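Local atomic coordinates of NAD(P)H-flavin oxidoreductase (Staphylococcus epidermidis ATCC 12228, PDB entry 3GBH), a protein that probably uses NAD(P)H to reduce flavin or other substrates, as a member of the nitroreductase family that binds flavin mononucleotide. Residues R32-M35 / D36-I39; M146-Q149 / L150-T153. All blocks are in the same frame, centred on the assembly; numbering follows the deposited sequence.

Interaction 1 comes first along the chain, on helix 32-42, and interaction 2 follows much later, on helix 132-156, which packs against strands 84-91 and 183-192 of the antiparallel sheet. Their centres lie about 13 Å apart, yet the two meet directly: Ile38 CG2 packs on Leu150 CD2 at 4.1 Å, and Thr153 also lies against Ile38. Helix 32-42 is thus one neighbour of the buried stretch 146-153 within the nitroreductase-family fold. Both contacts also face a second subunit, the partly exposed 32-39 near its C-terminal residues and the buried 146-153 against the same helix and the N-terminal residues Phe11 and Leu15 of that chain.

Interaction 1 of 2, residues R32-M35 / D36-I39; sequences REEM and DEII
Met35, a selenomethionine, and Ile39 meet one turn apart on helix 32-42, an amphipathic helix of this nitroreductase-family fold. Their side chains cross at a slant, with Met35 CG 3.9 Å from Ile39 CD1. With chi1 at -175°, Met35 CG lies beside its own carbonyl carbon, on the side where Ile39 CD1 arrives. Ile39 leans its CG1 back along the helix, over the Met35 carbonyl. These apolar groups suit a buried face: Ile39 continues onto Ile56 and Val58 of strand 54-59, and Met35 packs on Phe212 of the second subunit. Asp36 shares that interface, where its OD1 makes a salt bridge with Arg210 of the second subunit.

Glu34 and Glu37 take another direction. They present their carboxylates to each other with planes 44° apart and the OE1 atoms of Glu34 and Glu37 3.9 Å from one another. Two negative groups this close would probably repel, but positive charge lies beside them: Arg7 forms a salt bridge with Glu34 and a long, weak ion pair with Glu37. The other oxygen of Glu34, OE2, is hydrogen-bonded to His157, so this buried carboxylate has partners for both oxygens. Glu33 adds a further acid to the outer side, its OE2 4.4 Å from OE2 of Glu37.

Four i to i+4 backbone hydrogen bonds hold this turn of helix. The shortest joins Asp36 N to Arg32 O at 2.8 Å, while CB of Asp36 rests 3.4 Å from the same Arg32 O.

Interaction 2 of 2, residues M146-Q149 / L150-T153; sequences MAMQ and LMLT
Leu152 folds back over the preceding turn to meet Met148, a selenomethionine, and its side chain can be followed atom by atom. Leu152 CB lies 3.8 Å from Met148 O. With CG turned opposite the carbonyl carbon (chi1 -67°), the chain leans toward the N-terminal end of the helix, which brings Leu152 CG within 3.5 Å of Met148 O and 3.8 Å of Met148 CE. The two methyls then divide round the tip of Met148: Leu152 CD1 faces both Met148 O and CE, and Leu152 CD2 lies 4.1 Å from Met148 CE. Met148 can reach over in this way because its unbranched chain bends beyond CG, swinging the terminal methyl across Leu152. Arg18, one of the residues lining the flavin mononucleotide pocket, touches both, and Phe11 of the second subunit packs on Leu152.

All of this sits on a buried stretch of helix 132-156, which in this nitroreductase-family fold lies against the antiparallel sheet and also meets its counterpart in the second subunit, where Met148 and Gln149 pack on Gln149 and Met148 of the other chain. On the sheet side, Ala147 is small enough to sit close to Ile88, Leu187 and Ile189. Met146, also a selenomethionine, runs side by side with Leu150, pointing the same way, with Met146 SE 3.8 Å from Leu150 CD1; Leu150 goes on to touch Leu86. The side chain of Met151 lies about 6 Å from a bound flavin mononucleotide.

Two polar side chains here have partners nearby. Gln149 NE2 donates to Lys41 O on helix 32-42. The short Thr153 side chain lets OG1 turn back and donate to Gln149 O at 2.9 Å; Thr153 N also hydrogen-bonds to that oxygen, from the opposite face of the carbonyl plane.

Interaction 1 of 2, residues R32-M35 / D36-I39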
ATOM      1  N   ARG B  32      37.892   1.097  15.243  1.00 24.76           N
ATOM      2  CA  ARG B  32      38.149   1.492  13.834  1.00 26.89           C
ATOM      3  C   ARG B  32      37.418   0.686  12.793  1.00 25.34           C
ATOM      4  O   ARG B  32      36.949   1.258  11.834  1.00 23.57           O
ATOM      5  CB  ARG B  32      39.630   1.521  13.478  1.00 28.32           C
ATOM      6  CG  ARG B  32      40.235   2.804  13.942  1.00 37.68           C
ATOM      7  CD  ARG B  32      41.556   3.165  13.309  1.00 43.38           C
ATOM      8  NE  ARG B  32      42.178   4.268  14.043  1.00 43.01           N
ATOM      9  CZ  ARG B  32      43.334   4.811  13.708  1.00 44.37           C
ATOM     10  NH1 ARG B  32      44.026   4.338  12.676  1.00 45.45           N
ATOM     11  NH2 ARG B  32      43.812   5.815  14.426  1.00 47.85           N
ATOM     12  N   GLU B  33      37.295  -0.619  13.012  1.00 27.06           N
ATOM     13  CA  GLU B  33      36.616  -1.531  12.072  1.00 28.30           C
ATOM     14  C   GLU B  33      35.205  -1.032  11.858  1.00 27.02           C
ATOM     15  O   GLU B  33      34.703  -0.971  10.745  1.00 27.20           O
ATOM     16  CB  GLU B  33      36.628  -2.992  12.615  1.00 28.51           C
ATOM     17  CG  GLU B  33      36.321  -4.120  11.577  1.00 31.75           C
ATOM     18  CD  GLU B  33      36.365  -5.570  12.187  1.00 33.44           C
ATOM     19  OE1 GLU B  33      36.967  -5.764  13.284  1.00 39.82           O
ATOM     20  OE2 GLU B  33      35.810  -6.518  11.551  1.00 43.32           O
ATOM     21  N   GLU B  34      34.576  -0.610  12.942  1.00 25.96           N
ATOM     22  CA  GLU B  34      33.232  -0.138  12.886  1.00 26.66           C
ATOM     23  C   GLU B  34      33.114   1.244  12.215  1.00 26.36           C
ATOM     24  O   GLU B  34      32.257   1.437  11.359  1.00 24.43           O
ATOM     25  CB  GLU B  34      32.690  -0.101  14.296  1.00 28.30           C
ATOM     26  CG  GLU B  34      31.268   0.192  14.329  1.00 33.06           C
ATOM     27  CD  GLU B  34      30.397  -0.989  14.557  1.00 33.17           C
ATOM     28  OE1 GLU B  34      30.731  -2.130  14.158  1.00 36.68           O
ATOM     29  OE2 GLU B  34      29.333  -0.752  15.132  1.00 31.39           O
HETATM   30  N   MSE B  35      33.959   2.206  12.599  1.00 24.95           N
HETATM   31  CA  MSE B  35      33.961   3.508  11.910  1.00 24.58           C
HETATM   32  C   MSE B  35      34.189   3.354  10.400  1.00 23.74           C
HETATM   33  O   MSE B  35      33.591   4.071   9.583  1.00 24.66           O
HETATM   34  CB  MSE B  35      35.070   4.395  12.485  1.00 25.12           C
HETATM   35  CG  MSE B  35      35.060   5.819  11.918  1.00 27.67           C
HETATM   36 SE   MSE B  35      33.487   6.808  12.499  0.75 29.05          SE
HETATM   37  CE  MSE B  35      34.030   7.181  14.315  1.00 26.69           C
ATOM     38  N   ASP B  36      35.096   2.453  10.037  1.00 23.94           N
ATOM     39  CA  ASP B  36      35.369   2.178   8.633  1.00 23.98           C
ATOM     40  C   ASP B  36      34.169   1.546   7.895  1.00 23.90           C
ATOM     41  O   ASP B  36      33.925   1.875   6.748  1.00 21.16           O
ATOM     42  CB  ASP B  36      36.622   1.323   8.487  1.00 24.68           C
ATOM     43  CG  ASP B  36      37.903   2.143   8.620  1.00 25.99           C
ATOM     44  OD1 ASP B  36      37.809   3.377   8.795  1.00 26.31           O
ATOM     45  OD2 ASP B  36      38.983   1.543   8.571  1.00 22.18           O
ATOM     46  N   GLU B  37      33.429   0.652   8.558  1.00 24.55           N
ATOM     47  CA  GLU B  37      32.186   0.108   7.996  1.00 25.88           C
ATOM     48  C   GLU B  37      31.179   1.208   7.742  1.00 24.43           C
ATOM     49  O   GLU B  37      30.592   1.302   6.660  1.00 22.42           O
ATOM     50  CB  GLU B  37      31.541  -0.919   8.932  1.00 26.33           C
ATOM     51  CG  GLU B  37      32.226  -2.231   9.004  1.00 30.78           C
ATOM     52  CD  GLU B  37      31.556  -3.187  10.029  1.00 32.92           C
ATOM     53  OE1 GLU B  37      30.372  -2.940  10.372  1.00 41.17           O
ATOM     54  OE2 GLU B  37      32.199  -4.167  10.483  1.00 44.49           O
ATOM     55  N   ILE B  38      30.994   2.069   8.740  1.00 22.98           N
ATOM     56  CA  ILE B  38      30.134   3.233   8.607  1.00 22.96           C
ATOM     57  C   ILE B  38      30.528   4.124   7.433  1.00 23.08           C
ATOM     58  O   ILE B  38      29.693   4.495   6.625  1.00 23.14           O
ATOM     59  CB  ILE B  38      30.100   4.040   9.929  1.00 23.04           C
ATOM     60  CG1 ILE B  38      29.398   3.217  11.030  1.00 23.90           C
ATOM     61  CG2 ILE B  38      29.441   5.389   9.719  1.00 22.33           C
ATOM     62  CD1 ILE B  38      29.587   3.798  12.469  1.00 21.07           C
ATOM     63  N   ILE B  39      31.800   4.468   7.319  1.00 23.51           N
ATOM     64  CA  ILE B  39      32.243   5.335   6.214  1.00 23.10           C
ATOM     65  C   ILE B  39      32.161   4.622   4.855  1.00 23.19           C
ATOM     66  O   ILE B  39      31.789   5.217   3.843  1.00 22.95           O
ATOM     67  CB  ILE B  39      33.656   5.871   6.483  1.00 23.40           C
ATOM     68  CG1 ILE B  39      33.613   6.819   7.697  1.00 23.70           C
ATOM     69  CG2 ILE B  39      34.219   6.622   5.242  1.00 23.12           C
ATOM     70  CD1 ILE B  39      35.007   7.127   8.276  1.00 25.39           C
TER

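Interaction 2 of 2, residues M146-Q149 / L150-T153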
HETATM    1  N   MSE B 146      26.388  12.424   1.151  1.00 25.21           N
HETATM    2  CA  MSE B 146      27.149  11.412   1.879  1.00 22.84           C
HETATM    3  C   MSE B 146      26.916  11.555   3.386  1.00 23.65           C
HETATM    4  O   MSE B 146      26.693  10.576   4.070  1.00 24.36           O
HETATM    5  CB  MSE B 146      28.624  11.528   1.519  1.00 22.22           C
HETATM    6  CG  MSE B 146      29.529  10.487   2.102  1.00 26.77           C
HETATM    7 SE   MSE B 146      30.049  10.900   3.924  0.75 28.34          SE
HETATM    8  CE  MSE B 146      31.113  12.523   3.528  1.00 22.83           C
ATOM      9  N   ALA B 147      26.930  12.781   3.884  1.00 22.93           N
ATOM     10  CA  ALA B 147      26.699  13.032   5.315  1.00 23.81           C
ATOM     11  C   ALA B 147      25.365  12.456   5.836  1.00 24.67           C
ATOM     12  O   ALA B 147      25.334  11.847   6.933  1.00 24.11           O
ATOM     13  CB  ALA B 147      26.787  14.529   5.627  1.00 23.52           C
HETATM   14  N   MSE B 148      24.280  12.600   5.055  1.00 23.37           N
HETATM   15  CA  MSE B 148      22.990  12.064   5.491  1.00 23.32           C
HETATM   16  C   MSE B 148      23.086  10.547   5.586  1.00 23.71           C
HETATM   17  O   MSE B 148      22.671   9.943   6.556  1.00 23.89           O
HETATM   18  CB  MSE B 148      21.876  12.441   4.509  1.00 24.19           C
HETATM   19  CG  MSE B 148      20.508  12.001   4.977  1.00 22.50           C
HETATM   20 SE   MSE B 148      19.832  13.127   6.430  0.75 24.85          SE
HETATM   21  CE  MSE B 148      19.927  11.840   7.907  1.00 21.70           C
ATOM     22  N   GLN B 149      23.621   9.918   4.551  1.00 23.59           N
ATOM     23  CA  GLN B 149      23.762   8.490   4.568  1.00 24.19           C
ATOM     24  C   GLN B 149      24.699   8.039   5.712  1.00 23.68           C
ATOM     25  O   GLN B 149      24.455   7.014   6.326  1.00 24.04           O
ATOM     26  CB  GLN B 149      24.179   7.982   3.193  1.00 25.47           C
ATOM     27  CG  GLN B 149      24.165   6.493   3.035  1.00 28.27           C
ATOM     28  CD  GLN B 149      24.032   6.077   1.579  1.00 31.81           C
ATOM     29  OE1 GLN B 149      23.035   6.360   0.937  1.00 25.29           O
ATOM     30  NE2 GLN B 149      25.052   5.394   1.060  1.00 28.39           N
ATOM     31  N   LEU B 150      25.731   8.822   6.034  1.00 22.67           N
ATOM     32  CA  LEU B 150      26.596   8.501   7.192  1.00 23.04           C
ATOM     33  C   LEU B 150      25.808   8.523   8.511  1.00 23.92           C
ATOM     34  O   LEU B 150      25.942   7.624   9.341  1.00 21.36           O
ATOM     35  CB  LEU B 150      27.758   9.493   7.264  1.00 24.22           C
ATOM     36  CG  LEU B 150      28.941   9.092   8.136  1.00 28.74           C
ATOM     37  CD1 LEU B 150      30.197   9.800   7.606  1.00 30.39           C
ATOM     38  CD2 LEU B 150      28.659   9.365   9.613  1.00 29.30           C
HETATM   39  N   MSE B 151      24.966   9.533   8.689  1.00 22.90           N
HETATM   40  CA  MSE B 151      24.158   9.637   9.912  1.00 23.60           C
HETATM   41  C   MSE B 151      23.154   8.497  10.063  1.00 22.49           C
HETATM   42  O   MSE B 151      22.970   7.964  11.162  1.00 21.29           O
HETATM   43  CB  MSE B 151      23.471  10.996   9.978  1.00 23.62           C
HETATM   44  CG  MSE B 151      24.444  12.159  10.139  1.00 22.78           C
HETATM   45 SE   MSE B 151      23.485  13.809  10.568  0.75 24.77          SE
HETATM   46  CE  MSE B 151      23.192  14.424   8.726  1.00 23.35           C
ATOM     47  N   LEU B 152      22.545   8.080   8.955  1.00 22.52           N
ATOM     48  CA  LEU B 152      21.621   6.951   8.984  1.00 22.96           C
ATOM     49  C   LEU B 152      22.353   5.649   9.302  1.00 22.28           C
ATOM     50  O   LEU B 152      21.927   4.871  10.162  1.00 22.04           O
ATOM     51  CB  LEU B 152      20.819   6.847   7.667  1.00 21.50           C
ATOM     52  CG  LEU B 152      19.858   8.030   7.490  1.00 21.25           C
ATOM     53  CD1 LEU B 152      19.304   8.126   6.057  1.00 20.56           C
ATOM     54  CD2 LEU B 152      18.745   7.967   8.487  1.00 20.45           C
ATOM     55  N   THR B 153      23.477   5.429   8.640  1.00 22.68           N
ATOM     56  CA  THR B 153      24.274   4.209   8.872  1.00 22.61           C
ATOM     57  C   THR B 153      24.799   4.163  10.291  1.00 22.21           C
ATOM     58  O   THR B 153      24.782   3.117  10.934  1.00 21.30           O
ATOM     59  CB  THR B 153      25.460   4.066   7.867  1.00 22.85           C
ATOM     60  OG1 THR B 153      24.940   4.145   6.540  1.00 27.39           O
ATOM     61  CG2 THR B 153      26.146   2.688   8.065  1.00 22.18           C
TER